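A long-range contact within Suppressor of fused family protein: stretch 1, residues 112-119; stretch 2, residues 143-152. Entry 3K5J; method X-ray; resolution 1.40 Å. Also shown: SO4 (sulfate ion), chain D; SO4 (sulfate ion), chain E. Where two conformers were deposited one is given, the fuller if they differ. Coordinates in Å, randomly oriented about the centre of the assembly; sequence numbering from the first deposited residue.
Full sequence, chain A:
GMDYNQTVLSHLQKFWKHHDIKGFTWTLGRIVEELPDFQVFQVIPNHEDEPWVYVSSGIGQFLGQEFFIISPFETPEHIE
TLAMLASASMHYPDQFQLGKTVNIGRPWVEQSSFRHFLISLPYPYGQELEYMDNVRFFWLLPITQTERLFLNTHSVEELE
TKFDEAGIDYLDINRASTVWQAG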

# COMPACT_ATOMS: atom_id res chain seq x y z
N SER A 112 -15.76 1.71 4.41
CA SER A 112 -15.65 0.55 3.51
C SER A 112 -15.85 -0.74 4.30
O SER A 112 -15.63 -0.78 5.52
N SER A 113 -16.18 -1.81 3.57
CA SER A 113 -16.19 -3.14 4.14
C SER A 113 -14.88 -3.91 3.86
O SER A 113 -14.72 -5.05 4.32
N PHE A 114 -13.96 -3.31 3.09
CA PHE A 114 -12.76 -4.06 2.67
C PHE A 114 -11.73 -4.00 3.80
O PHE A 114 -11.35 -2.90 4.23
N ARG A 115 -11.30 -5.17 4.26
CA ARG A 115 -10.42 -5.32 5.42
C ARG A 115 -9.10 -5.99 5.07
O ARG A 115 -8.33 -6.33 5.97
N HIS A 116 -8.84 -6.21 3.78
CA HIS A 116 -7.61 -6.83 3.31
C HIS A 116 -7.03 -6.06 2.15
O HIS A 116 -7.76 -5.53 1.33
N PHE A 117 -5.71 -6.15 2.02
CA PHE A 117 -5.00 -5.75 0.81
C PHE A 117 -4.41 -6.98 0.15
O PHE A 117 -4.02 -7.90 0.82
N LEU A 118 -4.32 -6.93 -1.16
CA LEU A 118 -3.50 -7.83 -1.96
C LEU A 118 -2.24 -7.10 -2.39
O LEU A 118 -2.31 -6.05 -3.01
N ILE A 119 -1.09 -7.64 -2.00
CA ILE A 119 0.23 -7.02 -2.33
C ILE A 119 0.45 -7.26 -3.82
O ILE A 119 0.53 -8.41 -4.27
N ILE A 143 -9.12 -5.43 -1.32
CA ILE A 143 -9.95 -6.46 -1.90
C ILE A 143 -11.14 -6.75 -0.99
O ILE A 143 -11.09 -6.48 0.21
N THR A 144 -12.23 -7.26 -1.58
CA THR A 144 -13.44 -7.48 -0.81
C THR A 144 -13.24 -8.72 0.08
O THR A 144 -12.34 -9.54 -0.14
N GLN A 145 -14.15 -8.89 1.04
CA GLN A 145 -14.03 -10.02 1.96
C GLN A 145 -14.22 -11.35 1.23
O GLN A 145 -13.52 -12.34 1.52
N THR A 146 -15.12 -11.36 0.26
CA THR A 146 -15.33 -12.56 -0.53
C THR A 146 -14.20 -12.85 -1.51
O THR A 146 -13.88 -14.01 -1.74
N GLU A 147 -13.56 -11.80 -2.04
CA GLU A 147 -12.32 -11.98 -2.80
C GLU A 147 -11.21 -12.59 -1.96
O GLU A 147 -10.47 -13.44 -2.46
N ARG A 148 -11.06 -12.15 -0.73
CA ARG A 148 -10.06 -12.73 0.16
C ARG A 148 -10.32 -14.22 0.34
O ARG A 148 -9.41 -15.05 0.26
N LEU A 149 -11.58 -14.55 0.60
CA LEU A 149 -11.95 -15.98 0.78
C LEU A 149 -11.64 -16.80 -0.46
O LEU A 149 -11.13 -17.95 -0.37
N PHE A 150 -11.96 -16.27 -1.63
CA PHE A 150 -11.67 -16.87 -2.90
C PHE A 150 -10.22 -17.30 -2.99
O PHE A 150 -9.95 -18.34 -3.54
N LEU A 151 -9.29 -16.54 -2.43
CA LEU A 151 -7.86 -16.83 -2.54
C LEU A 151 -7.41 -18.05 -1.73
O LEU A 151 -6.31 -18.56 -1.93
N ASN A 152 -8.29 -18.54 -0.89
CA ASN A 152 -8.01 -19.81 -0.21
C ASN A 152 -8.03 -21.02 -1.12
O ASN A 152 -7.39 -22.03 -0.80

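Stretch 1 runs from a loop into a strand that begins at His116. Stretch 2 starts at Ile143, beside that strand, and turns into a helix at Gln145. Together they bury 527 Å² of surface, counting both sides. Ile143 and His116 give up the most area to the contact.

The backbone supplies one direct bond across the contact. Ile143 N donates to His116 O at 3.0 Å, nearly straight at 168°. Beside this bond, His116 CB lies 3.9 Å from Ile143 CG1.

The apolar packing centres on Ile143, with chi1 p and chi2 t. Its CG2 meets Leu118 CB at 3.8 Å. Leu118 points toward stretch 2, with chi1 t and chi2 p. Its CD1 reaches Leu151 CD1 at 4.4 Å, a looser contact. Leu151 also points toward its partner stretch, with chi1 m and chi2 t. Phe117 points away and takes no part. The CA-to-CB bond of Phe114 points sideways to stretch 2, and chi1 is m. Its CE1 lies 3.5 Å from Thr144 CG2, and its CB is 3.4 Å from Ile143 O. The methyl group approaches the ring obliquely.

His116, chi1 m, also packs against the helix. Arg148 CG lies 3.6 Å from the centroid of the His116 ring and only 10° off the ring normal. This is a CH-pi contact over one face. Arg148 points toward stretch 1, with chi1 t, chi2 p and chi3 t; two conformers were deposited and one is given.

Gln145 makes the direct polar side-chain link. Its CB points sideways, but with chi1 m and chi2 t the amide end comes nearer. Gln145 NE2 donates to Ser113 O at 2.9 Å. The same NE2 lies 3.6 Å from Arg115 CD.

Within stretch 2, Thr144 caps the helix. Its chi1 is p, and Thr144 OG1 accepts from Glu147 N at 3.0 Å. Glu147 OE1 returns the favour by accepting from Thr144 N at 2.9 Å. Further along, Arg148 NH1 donates to Asn152 OD1 at 3.0 Å. In stretch 1, Ser112 OG accepts from Phe114 N at 3.2 Å.

Two waters bridge the stretches. Water 2 accepts from Arg115 N and donates to Ile143 O, both at 2.9 Å, and bonds His116 ND1 at 2.9 Å. Water 1 accepts from Gln145 N at 2.9 Å, bonds Ser113 OG at 2.8 Å, and donates to O4 of the chain D sulfate at 2.8 Å.

Both sulfates probably come from the crystallisation liquor. O2 of the chain D ion accepts from Thr146 N at 3.1 Å and from Thr146 OG1 at 2.7 Å. The chain E ion joins the two stretches. Its O3 accepts from Arg148 NE at 2.9 Å and weakly from His116 NE2 at 3.2 Å. Its O2 accepts from Arg148 NH2 at 2.9 Å.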

# COMPACT_ATOMS: atom_id res chain seq x y z
CB SER A 112 -14.25 0.52 2.87
OG SER A 112 -14.11 -0.42 1.82
CB SER A 113 -17.35 -3.99 3.56
OG SER A 113 -17.12 -4.33 2.20
CB PHE A 114 -12.20 -3.53 1.36
CG PHE A 114 -13.22 -3.29 0.29
CD1 PHE A 114 -14.41 -4.03 0.21
CD2 PHE A 114 -12.99 -2.36 -0.69
CE1 PHE A 114 -15.35 -3.76 -0.78
CE2 PHE A 114 -13.93 -2.13 -1.70
CZ PHE A 114 -15.11 -2.83 -1.72
CB ARG A 115 -11.10 -6.22 6.45
CG ARG A 115 -12.49 -5.78 6.86
CD ARG A 115 -13.15 -6.87 7.75
NE ARG A 115 -12.54 -6.92 9.08
CZ ARG A 115 -12.85 -6.12 10.08
NH1 ARG A 115 -13.84 -5.24 9.99
NH2 ARG A 115 -12.21 -6.26 11.21
CB HIS A 116 -7.86 -8.28 2.83
CG HIS A 116 -8.42 -9.18 3.87
ND1 HIS A 116 -9.78 -9.22 4.11
CD2 HIS A 116 -7.84 -10.08 4.72
CE1 HIS A 116 -10.00 -10.11 5.07
NE2 HIS A 116 -8.85 -10.65 5.45
CB PHE A 117 -3.81 -4.83 1.14
CG PHE A 117 -4.17 -3.51 1.81
CD1 PHE A 117 -4.99 -2.57 1.18
CD2 PHE A 117 -3.56 -3.15 3.00
CE1 PHE A 117 -5.23 -1.34 1.74
CE2 PHE A 117 -3.81 -1.93 3.58
CZ PHE A 117 -4.65 -1.02 2.95
CB LEU A 118 -4.23 -8.29 -3.20
CG LEU A 118 -3.48 -9.21 -4.19
CD1 LEU A 118 -3.03 -10.52 -3.51
CD2 LEU A 118 -4.26 -9.44 -5.50
CB ILE A 119 1.38 -7.58 -1.48
CG1 ILE A 119 1.12 -7.30 0.02
CG2 ILE A 119 2.68 -6.96 -1.95
CD1 ILE A 119 2.08 -7.92 0.98
CB ILE A 143 -9.16 -7.77 -2.20
CG1 ILE A 143 -8.68 -8.47 -0.95
CG2 ILE A 143 -7.96 -7.48 -3.18
CD1 ILE A 143 -8.02 -9.88 -1.19
CB THR A 144 -14.66 -7.67 -1.71
OG1 THR A 144 -14.60 -8.98 -2.28
CG2 THR A 144 -14.77 -6.58 -2.80
CB GLN A 145 -14.99 -9.88 3.14
CG GLN A 145 -14.58 -8.74 4.05
CD GLN A 145 -15.47 -8.62 5.24
OE1 GLN A 145 -15.62 -9.59 6.00
NE2 GLN A 145 -15.97 -7.40 5.51
CB THR A 146 -16.70 -12.57 -1.17
OG1 THR A 146 -16.92 -11.45 -2.06
CG2 THR A 146 -17.78 -12.57 -0.12
CB GLU A 147 -11.89 -10.65 -3.46
CG GLU A 147 -12.82 -10.22 -4.59
CD GLU A 147 -12.66 -8.78 -5.02
OE1 GLU A 147 -11.91 -8.03 -4.35
OE2 GLU A 147 -13.31 -8.42 -6.04
CB ARG A 148 -10.07 -12.03 1.52
CG ARG A 148 -9.37 -12.79 2.65
CD ARG A 148 -7.88 -12.96 2.40
NE ARG A 148 -7.30 -13.75 3.48
CZ ARG A 148 -7.00 -15.04 3.39
NH1 ARG A 148 -7.23 -15.67 2.25
NH2 ARG A 148 -6.48 -15.69 4.44
CB LEU A 149 -13.42 -16.10 1.20
CG LEU A 149 -13.87 -17.56 1.38
CD1 LEU A 149 -13.13 -18.21 2.53
CD2 LEU A 149 -15.38 -17.57 1.60
CB PHE A 150 -12.08 -15.89 -4.02
CG PHE A 150 -11.77 -16.32 -5.42
CD1 PHE A 150 -10.61 -15.95 -6.01
CD2 PHE A 150 -12.71 -16.97 -6.19
CE1 PHE A 150 -10.32 -16.29 -7.29
CE2 PHE A 150 -12.42 -17.31 -7.47
CZ PHE A 150 -11.23 -16.95 -8.02
CB LEU A 151 -7.04 -15.59 -2.18
CG LEU A 151 -7.07 -14.47 -3.22
CD1 LEU A 151 -6.41 -13.21 -2.67
CD2 LEU A 151 -6.37 -14.92 -4.52
CB ASN A 152 -9.00 -20.02 0.92
CG ASN A 152 -8.72 -19.12 2.07
OD1 ASN A 152 -7.61 -18.61 2.19
ND2 ASN A 152 -9.70 -18.90 2.94
S SO4 D . -18.68 -8.68 -0.49
O1 SO4 D . -19.78 -9.59 -0.27
O2 SO4 D . -17.45 -9.36 -0.39
O3 SO4 D . -18.88 -8.21 -1.89
O4 SO4 D . -18.75 -7.51 0.41
S SO4 E . -6.36 -13.75 7.34
O1 SO4 E . -7.63 -14.44 7.66
O2 SO4 E . -5.45 -14.82 6.97
O3 SO4 E . -6.63 -12.84 6.18
O4 SO4 E . -5.85 -13.08 8.55
O HOH W 1 -16.27 -6.94 1.63
O HOH W 2 -11.73 -7.57 2.77